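Local structure of metallophosphoesterase (Clostridium thermocellum, 4J6O) at residues N219-L233 against R241-P255. The protein acts as a manganese-bound metallophosphoesterase of the calcineurin-like family, the 2',3'-phosphatase component of the bacterial Pnkp-Hen1 RNA repair system. Numbering follows the deposited sequence. Where two conformers were deposited one is given.
Sequences NTINIDTGCVFGGKL and REIVDVKALKTYYEP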
loop_
_atom_site.group_PDB
_atom_site.type_symbol
_atom_site.label_atom_id
_atom_site.label_comp_id
_atom_site.label_asym_id
_atom_site.label_seq_id
_atom_site.Cartn_x
_atom_site.Cartn_y
_atom_site.Cartn_z
ATOM N N ASN A 219 -18.599 -2.783 -6.377
ATOM C CA ASN A 219 -18.130 -3.278 -5.107
ATOM C C ASN A 219 -16.640 -2.980 -4.949
ATOM O O ASN A 219 -15.888 -3.890 -4.622
ATOM C CB ASN A 219 -18.347 -4.791 -5.035
ATOM C CG ASN A 219 -18.539 -5.298 -3.610
ATOM O OD1 ASN A 219 -18.796 -4.534 -2.690
ATOM N ND2 ASN A 219 -18.434 -6.609 -3.438
ATOM N N THR A 220 -16.204 -1.739 -5.201
ATOM C CA THR A 220 -14.760 -1.462 -5.118
ATOM C C THR A 220 -14.564 -0.093 -4.558
ATOM O O THR A 220 -15.409 0.762 -4.759
ATOM C CB THR A 220 -13.988 -1.519 -6.510
ATOM O OG1 THR A 220 -14.258 -0.357 -7.300
ATOM C CG2 THR A 220 -14.385 -2.766 -7.324
ATOM N N ILE A 221 -13.408 0.163 -3.963
ATOM C CA ILE A 221 -13.141 1.541 -3.507
ATOM C C ILE A 221 -11.650 1.820 -3.522
ATOM O O ILE A 221 -10.853 1.045 -2.978
ATOM C CB ILE A 221 -13.719 1.790 -2.090
ATOM C CG1 ILE A 221 -13.447 3.251 -1.640
ATOM C CG2 ILE A 221 -13.241 0.782 -1.043
ATOM C CD1 ILE A 221 -14.227 3.641 -0.394
ATOM N N ASN A 222 -11.281 2.922 -4.137
ATOM C CA ASN A 222 -9.885 3.313 -4.203
ATOM C C ASN A 222 -9.688 4.311 -3.065
ATOM O O ASN A 222 -10.352 5.365 -3.025
ATOM C CB ASN A 222 -9.645 4.000 -5.549
ATOM C CG ASN A 222 -8.207 4.527 -5.711
ATOM O OD1 ASN A 222 -7.453 4.604 -4.753
ATOM N ND2 ASN A 222 -7.850 4.924 -6.945
ATOM N N ILE A 223 -8.816 3.968 -2.139
ATOM C CA ILE A 223 -8.605 4.847 -0.977
ATOM C C ILE A 223 -7.252 5.593 -0.970
ATOM O O ILE A 223 -6.812 6.105 0.065
ATOM C CB ILE A 223 -8.755 4.059 0.354
ATOM C CG1 ILE A 223 -7.692 2.978 0.497
ATOM C CG2 ILE A 223 -10.182 3.478 0.485
ATOM C CD1 ILE A 223 -7.671 2.383 1.958
ATOM N N ASP A 224 -6.592 5.666 -2.133
ATOM C CA ASP A 224 -5.402 6.527 -2.209
ATOM C C ASP A 224 -5.792 7.978 -2.420
ATOM O O ASP A 224 -6.029 8.380 -3.566
ATOM C CB ASP A 224 -4.495 6.070 -3.364
ATOM C CG ASP A 224 -3.225 6.903 -3.470
ATOM O OD1 ASP A 224 -3.043 7.771 -2.606
ATOM O OD2 ASP A 224 -2.398 6.657 -4.402
ATOM N N THR A 225 -5.835 8.736 -1.322
ATOM C CA THR A 225 -6.263 10.135 -1.339
ATOM C C THR A 225 -5.055 11.045 -1.352
ATOM O O THR A 225 -5.154 12.210 -0.982
ATOM C CB THR A 225 -7.200 10.395 -0.157
ATOM O OG1 THR A 225 -6.698 9.751 1.031
ATOM C CG2 THR A 225 -8.560 9.787 -0.511
ATOM N N GLY A 226 -3.921 10.521 -1.826
ATOM C CA GLY A 226 -2.749 11.321 -2.148
ATOM C C GLY A 226 -2.140 12.103 -1.001
ATOM O O GLY A 226 -1.783 13.277 -1.130
ATOM N N CYS A 227 -1.926 11.395 0.115
ATOM C CA CYS A 227 -1.343 12.039 1.296
ATOM C C CYS A 227 -0.062 12.797 0.969
ATOM O O CYS A 227 0.099 13.971 1.328
ATOM C CB CYS A 227 -1.069 10.949 2.327
ATOM S SG CYS A 227 -0.492 11.661 3.883
ATOM N N VAL A 228 0.859 12.140 0.285
ATOM C CA VAL A 228 2.122 12.805 0.076
ATOM C C VAL A 228 2.102 14.029 -0.840
ATOM O O VAL A 228 2.993 14.881 -0.750
ATOM C CB VAL A 228 3.169 11.756 -0.429
ATOM C CG1 VAL A 228 2.904 11.384 -1.921
ATOM C CG2 VAL A 228 4.611 12.264 -0.244
ATOM N N PHE A 229 1.024 14.138 -1.623
ATOM C CA PHE A 229 0.804 15.254 -2.535
ATOM C C PHE A 229 0.080 16.420 -1.876
ATOM O O PHE A 229 -0.379 17.334 -2.557
ATOM C CB PHE A 229 0.016 14.764 -3.755
ATOM C CG PHE A 229 0.658 13.621 -4.446
ATOM C CD1 PHE A 229 1.917 13.787 -5.019
ATOM C CD2 PHE A 229 0.064 12.355 -4.497
ATOM C CE1 PHE A 229 2.518 12.701 -5.693
ATOM C CE2 PHE A 229 0.684 11.241 -5.156
ATOM C CZ PHE A 229 1.932 11.449 -5.759
ATOM N N GLY A 230 -0.067 16.384 -0.533
ATOM C CA GLY A 230 -0.805 17.426 0.181
ATOM C C GLY A 230 -2.305 17.092 0.318
ATOM O O GLY A 230 -3.138 17.961 0.635
ATOM N N GLY A 231 -2.670 15.826 0.075
ATOM C CA GLY A 231 -4.051 15.393 0.236
ATOM C C GLY A 231 -4.287 14.870 1.627
ATOM O O GLY A 231 -4.137 15.611 2.616
ATOM N N LYS A 232 -4.625 13.585 1.734
ATOM C CA LYS A 232 -4.871 13.006 3.051
ATOM C C LYS A 232 -4.575 11.528 2.999
ATOM O O LYS A 232 -4.542 10.933 1.919
ATOM C CB LYS A 232 -6.274 13.248 3.531
ATOM C CG LYS A 232 -7.379 12.735 2.706
ATOM C CD LYS A 232 -8.657 13.620 3.025
ATOM C CE LYS A 232 -9.760 13.327 2.031
ATOM N NZ LYS A 232 -11.022 13.915 2.594
ATOM N N LEU A 233 -4.330 10.971 4.168
ATOM C CA LEU A 233 -4.090 9.541 4.298
ATOM C C LEU A 233 -5.385 8.947 4.837
ATOM O O LEU A 233 -5.902 9.414 5.883
ATOM C CB LEU A 233 -2.961 9.273 5.267
ATOM C CG LEU A 233 -2.503 7.829 5.333
ATOM C CD1 LEU A 233 -1.879 7.432 3.974
ATOM C CD2 LEU A 233 -1.457 7.604 6.475
ATOM N N ARG A 241 -17.184 -0.461 7.027
ATOM C CA ARG A 241 -17.291 0.316 5.805
ATOM C C ARG A 241 -17.350 1.809 6.145
ATOM O O ARG A 241 -18.174 2.554 5.623
ATOM C CB ARG A 241 -18.452 -0.180 4.923
ATOM C CG ARG A 241 -18.297 -1.691 4.632
ATOM C CD ARG A 241 -19.036 -2.158 3.433
ATOM N NE ARG A 241 -18.976 -3.606 3.348
ATOM C CZ ARG A 241 -19.256 -4.286 2.250
ATOM N NH1 ARG A 241 -19.204 -5.611 2.271
ATOM N NH2 ARG A 241 -19.622 -3.635 1.146
ATOM N N GLU A 242 -16.420 2.210 7.023
ATOM C CA GLU A 242 -16.259 3.614 7.431
ATOM C C GLU A 242 -14.935 4.172 6.971
ATOM O O GLU A 242 -13.896 3.485 7.051
ATOM C CB GLU A 242 -16.262 3.696 8.935
ATOM C CG GLU A 242 -17.609 3.370 9.510
ATOM C CD GLU A 242 -17.607 3.266 11.018
ATOM O OE1 GLU A 242 -16.522 3.414 11.643
ATOM O OE2 GLU A 242 -18.712 3.029 11.571
ATOM N N ILE A 243 -14.969 5.429 6.538
ATOM C CA ILE A 243 -13.780 6.170 6.133
ATOM C C ILE A 243 -13.254 7.012 7.303
ATOM O O ILE A 243 -14.018 7.770 7.924
ATOM C CB ILE A 243 -14.089 7.077 4.968
ATOM C CG1 ILE A 243 -14.608 6.285 3.770
ATOM C CG2 ILE A 243 -12.863 7.889 4.570
ATOM C CD1 ILE A 243 -13.784 5.100 3.433
ATOM N N VAL A 244 -11.965 6.873 7.612
ATOM C CA VAL A 244 -11.264 7.700 8.613
ATOM C C VAL A 244 -10.035 8.276 7.932
ATOM O O VAL A 244 -9.351 7.556 7.209
ATOM C CB VAL A 244 -10.819 6.891 9.833
ATOM C CG1 VAL A 244 -10.011 7.749 10.825
ATOM C CG2 VAL A 244 -12.075 6.295 10.535
ATOM N N ASP A 245 -9.779 9.556 8.101
ATOM C CA ASP A 245 -8.619 10.146 7.402
ATOM C C ASP A 245 -7.901 11.205 8.216
ATOM O O ASP A 245 -8.430 11.732 9.192
ATOM C CB ASP A 245 -8.989 10.619 5.986
ATOM C CG ASP A 245 -10.098 11.665 5.959
ATOM O OD1 ASP A 245 -10.051 12.596 6.790
ATOM O OD2 ASP A 245 -10.980 11.580 5.062
ATOM N N VAL A 246 -6.643 11.439 7.845
ATOM C CA VAL A 246 -5.845 12.506 8.438
ATOM C C VAL A 246 -5.323 13.376 7.304
ATOM O O VAL A 246 -4.733 12.884 6.348
ATOM C CB VAL A 246 -4.630 11.962 9.165
ATOM C CG1 VAL A 246 -3.688 13.078 9.538
ATOM C CG2 VAL A 246 -5.070 11.192 10.436
ATOM N N LYS A 247 -5.506 14.672 7.421
ATOM C CA LYS A 247 -5.010 15.583 6.393
ATOM C C LYS A 247 -3.490 15.653 6.436
ATOM O O LYS A 247 -2.875 15.632 7.491
ATOM C CB LYS A 247 -5.576 16.999 6.646
ATOM C CG LYS A 247 -5.509 17.906 5.434
ATOM C CD LYS A 247 -6.496 17.440 4.370
ATOM C CE LYS A 247 -6.424 18.325 3.148
ATOM N NZ LYS A 247 -5.050 18.278 2.626
ATOM N N ALA A 248 -2.854 15.736 5.265
ATOM C CA ALA A 248 -1.417 15.938 5.258
ATOM C C ALA A 248 -1.042 17.219 5.969
ATOM O O ALA A 248 -1.709 18.236 5.769
ATOM C CB ALA A 248 -0.910 16.023 3.784
ATOM N N LEU A 249 0.098 17.201 6.651
ATOM C CA LEU A 249 0.575 18.349 7.417
ATOM C C LEU A 249 1.160 19.428 6.523
ATOM O O LEU A 249 1.138 20.616 6.849
ATOM C CB LEU A 249 1.633 17.877 8.415
ATOM C CG LEU A 249 1.156 16.924 9.503
ATOM C CD1 LEU A 249 2.347 16.393 10.296
ATOM C CD2 LEU A 249 0.154 17.589 10.432
ATOM N N LYS A 250 1.678 18.994 5.375
ATOM C CA LYS A 250 2.311 19.839 4.358
ATOM C C LYS A 250 2.131 19.173 3.021
ATOM O O LYS A 250 1.771 17.989 2.932
ATOM C CB LYS A 250 3.851 19.980 4.525
ATOM C CG LYS A 250 4.365 20.249 5.911
ATOM C CD LYS A 250 5.899 20.221 5.985
ATOM C CE LYS A 250 6.365 20.288 7.461
ATOM N NZ LYS A 250 5.671 21.341 8.294
ATOM N N THR A 251 2.431 19.924 1.970
ATOM C CA THR A 251 2.545 19.319 0.645
ATOM C C THR A 251 3.977 18.818 0.443
ATOM O O THR A 251 4.884 19.608 0.241
ATOM C CB THR A 251 2.235 20.326 -0.486
ATOM O OG1 THR A 251 0.836 20.637 -0.494
ATOM C CG2 THR A 251 2.603 19.721 -1.809
ATOM N N TYR A 252 4.188 17.509 0.454
ATOM C CA TYR A 252 5.567 17.017 0.473
ATOM C C TYR A 252 6.119 16.817 -0.919
ATOM O O TYR A 252 7.325 16.825 -1.117
ATOM C CB TYR A 252 5.651 15.678 1.194
ATOM C CG TYR A 252 5.208 15.717 2.652
ATOM C CD1 TYR A 252 6.021 16.273 3.617
ATOM C CD2 TYR A 252 3.979 15.194 3.032
ATOM C CE1 TYR A 252 5.627 16.318 4.930
ATOM C CE2 TYR A 252 3.558 15.257 4.377
ATOM C CZ TYR A 252 4.411 15.803 5.298
ATOM O OH TYR A 252 4.023 15.879 6.631
ATOM N N TYR A 253 5.235 16.707 -1.898
ATOM C CA TYR A 253 5.667 16.266 -3.237
ATOM C C TYR A 253 4.637 16.745 -4.226
ATOM O O TYR A 253 3.466 16.848 -3.902
ATOM C CB TYR A 253 5.779 14.727 -3.282
ATOM C CG TYR A 253 6.802 14.281 -4.305
ATOM C CD1 TYR A 253 8.143 14.132 -3.958
ATOM C CD2 TYR A 253 6.409 14.003 -5.593
ATOM C CE1 TYR A 253 9.077 13.700 -4.872
ATOM C CE2 TYR A 253 7.337 13.557 -6.531
ATOM C CZ TYR A 253 8.668 13.449 -6.175
ATOM O OH TYR A 253 9.562 13.037 -7.157
ATOM N N GLU A 254 5.045 17.089 -5.449
ATOM C CA GLU A 254 4.093 17.540 -6.454
ATOM C C GLU A 254 3.457 16.402 -7.206
ATOM O O GLU A 254 4.157 15.457 -7.635
ATOM C CB GLU A 254 4.788 18.444 -7.494
ATOM C CG GLU A 254 6.048 19.139 -6.981
ATOM C CD GLU A 254 6.472 20.343 -7.824
ATOM O OE1 GLU A 254 5.912 20.550 -8.930
ATOM O OE2 GLU A 254 7.373 21.087 -7.367
ATOM N N PRO A 255 2.123 16.470 -7.403
ATOM C CA PRO A 255 1.463 15.369 -8.123
ATOM C C PRO A 255 1.805 15.385 -9.609
ATOM O O PRO A 255 2.465 16.343 -10.060
ATOM C CB PRO A 255 -0.032 15.607 -7.864
ATOM C CG PRO A 255 -0.140 17.074 -7.556
ATOM C CD PRO A 255 1.170 17.488 -6.902
HETATM O O HOH W 1 -19.670 -6.365 -0.489
#
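Gly231 O meets two donors of 241-255, on opposite faces of its carbonyl plane. Ala248 N donates to Gly231 O almost straight (2.9 Å, 172°). In the Lys247 conformer described, the chain bends at chi2 (70°) and chi4 (59°). This brings Lys247 NZ back to 2.8 Å from Gly231 O. Next along, Leu233 and Val246 form an antiparallel hydrogen-bonded pair; Leu233 N to Val246 O and Val246 N to Leu233 O are both 2.9 Å. Lys232 NZ makes a weak salt bridge to Asp245 OD2 (3.4 Å); its stronger partner is Glu213, by a salt bridge.

Beyond the strands, the Phe229 and Pro255 side chains lie alongside each other, pointing opposite ways, with Phe229 CD1 3.5 Å from Pro255 CA. Val228 CG1 covers one face of the Phe229 ring, over its centre. Val228 CG2 packs on Tyr252 CB at 3.8 Å. Tyr252 OH is held by Glu26 of helix 24-33.

At the far end Ile221 CD1 meets Ile243 CD1 (4.1 Å), and a water links Asn219 OD1, in one conformer, to Arg241 NH1.

Asx turns at Asn222 and Asp224 shape the intervening loop. Asp224 OD2 lies close to Asp19, a manganese ligand. The contact thus spans both sheets and joins edge hairpin 232-238/242-247 to a loop beside the metal site of the calcineurin-like alpha/beta fold.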